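Local coordinates for sensor-type histidine kinase prrB (Mycobacterium tuberculosis, PDB 1YSR) that binds ATP through its C-terminal domain and autophosphorylates on histidine as the sensor kinase of the PrrB/PrrA two-component system, at the interface of chains A and B. Numbering follows the deposited sequence. Chains: chain A/B, Sensor-type histidine kinase prrB.

The interface of chains A and B. Residues chain A 7, 39, 149; chain B 45-46, 48-49, 52.
A:Ile39, at the start of strand 39-42, lies against helix 44-60 of chain B, where it meets B:Ala45, B:Arg48, B:Leu49 and B:Asp52. Both chains are the GHKL-type ATP-binding domain of the kinase, and this patch, in which residues of chain A pack on a helix of chain B, belongs to an asymmetric interface that may reflect crystal packing. Apolar contacts dominate. In A:Ile39, CG1, set beside its own backbone N (chi1 -45°), reaches CG of the B:Arg48 aliphatic stem at 3.4 Å, while the methyl CG2 faces CB of B:Leu49 at 3.9 Å and also lies near the carbonyl oxygen of B:Ala45. The delta methyl CD1 lies near both CG of B:Arg48 and CA of B:Ala45, on the N-terminal turn of the helix. B:Leu49 spreads its two methyls between two prolines. The side chains of B:Leu49 and A:Pro149 slide past each other in opposite directions, and CD1 presses on CG of the ring at 3.4 Å, a tight carbon pair; CD2 meets CG of A:Pro7 at 3.8 Å, the side chains crossing at about a right angle. CB of A:Pro7 packs against the backbone of B:Gly46 and the methyl of B:Ala45, on the first turn of the helix. Two waters link the chains here. OD2 of the B:Asp52 carboxylate holds both, one leading to the backbone N and the other to the backbone O of A:Ile39. Its other oxygen, OD1, takes the nearly straight bond from NE of B:Arg48 at 2.7 Å; OD1 lies in the guanidinium plane and is met on its syn side, about 20° out of the carboxylate plane. This intrahelical salt bridge probably steadies the carboxylate for the waters, while the bend of the arginine at chi2 (65°) carries its head towards B:Asp52.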
loop_
_atom_site.group_PDB
_atom_site.type_symbol
_atom_site.label_atom_id
_atom_site.label_comp_id
_atom_site.label_asym_id
_atom_site.label_seq_id
_atom_site.Cartn_x
_atom_site.Cartn_y
_atom_site.Cartn_z
ATOM N N PRO A 7 -1.266 -1.390 8.373
ATOM C CA PRO A 7 -0.972 -2.710 7.836
ATOM C C PRO A 7 -0.595 -2.570 6.374
ATOM O O PRO A 7 -1.253 -1.843 5.647
ATOM C CB PRO A 7 -2.332 -3.448 7.985
ATOM C CG PRO A 7 -2.962 -2.798 9.192
ATOM C CD PRO A 7 -2.665 -1.328 8.863
ATOM N N ILE A 39 2.579 -9.548 5.898
ATOM C CA ILE A 39 2.024 -8.265 6.331
ATOM C C ILE A 39 2.955 -7.637 7.359
ATOM O O ILE A 39 3.345 -8.334 8.325
ATOM C CB ILE A 39 0.611 -8.413 6.979
ATOM C CG1 ILE A 39 -0.301 -9.358 6.141
ATOM C CG2 ILE A 39 -0.030 -7.032 7.151
ATOM C CD1 ILE A 39 -0.586 -8.817 4.740
ATOM N N PRO A 149 5.558 -7.100 12.879
ATOM C CA PRO A 149 4.630 -6.454 13.813
ATOM C C PRO A 149 4.233 -7.240 15.067
ATOM O O PRO A 149 3.550 -6.669 15.951
ATOM C CB PRO A 149 3.395 -6.211 12.928
ATOM C CG PRO A 149 3.391 -7.419 12.012
ATOM C CD PRO A 149 4.838 -7.767 11.758
ATOM N N ALA B 45 -5.303 -6.673 4.339
ATOM C CA ALA B 45 -3.996 -6.647 5.043
ATOM C C ALA B 45 -4.193 -6.692 6.547
ATOM O O ALA B 45 -3.533 -7.470 7.260
ATOM C CB ALA B 45 -3.158 -5.410 4.648
ATOM N N GLY B 46 -5.150 -5.881 7.001
ATOM C CA GLY B 46 -5.477 -5.749 8.419
ATOM C C GLY B 46 -6.016 -7.039 8.990
ATOM O O GLY B 46 -5.590 -7.496 10.029
ATOM N N ARG B 48 -5.571 -10.095 7.721
ATOM C CA ARG B 48 -4.462 -11.041 7.755
ATOM C C ARG B 48 -3.497 -10.735 8.888
ATOM O O ARG B 48 -2.968 -11.628 9.538
ATOM C CB ARG B 48 -3.739 -11.078 6.392
ATOM C CG ARG B 48 -2.521 -11.964 6.333
ATOM C CD ARG B 48 -2.861 -13.459 6.512
ATOM N NE ARG B 48 -1.544 -14.099 6.672
ATOM C CZ ARG B 48 -0.856 -14.679 5.692
ATOM N NH1 ARG B 48 0.363 -15.141 5.939
ATOM N NH2 ARG B 48 -1.398 -14.836 4.496
ATOM N N LEU B 49 -3.235 -9.457 9.110
ATOM C CA LEU B 49 -2.363 -9.088 10.216
ATOM C C LEU B 49 -2.897 -9.636 11.526
ATOM O O LEU B 49 -2.138 -10.202 12.347
ATOM C CB LEU B 49 -2.321 -7.561 10.304
ATOM C CG LEU B 49 -1.437 -7.006 11.436
ATOM C CD1 LEU B 49 0.030 -7.570 11.429
ATOM C CD2 LEU B 49 -1.459 -5.480 11.457
ATOM N N ASP B 52 -2.318 -13.259 11.707
ATOM C CA ASP B 52 -0.889 -13.503 11.879
ATOM C C ASP B 52 -0.520 -13.198 13.309
ATOM O O ASP B 52 0.225 -13.929 13.958
ATOM C CB ASP B 52 -0.026 -12.575 11.016
ATOM C CG ASP B 52 -0.101 -12.861 9.576
ATOM O OD1 ASP B 52 -0.551 -13.958 9.194
ATOM O OD2 ASP B 52 0.313 -11.939 8.804
HETATM O O HOH W 1 2.315 -10.409 10.023
HETATM O O HOH W 2 2.158 -12.286 7.012
#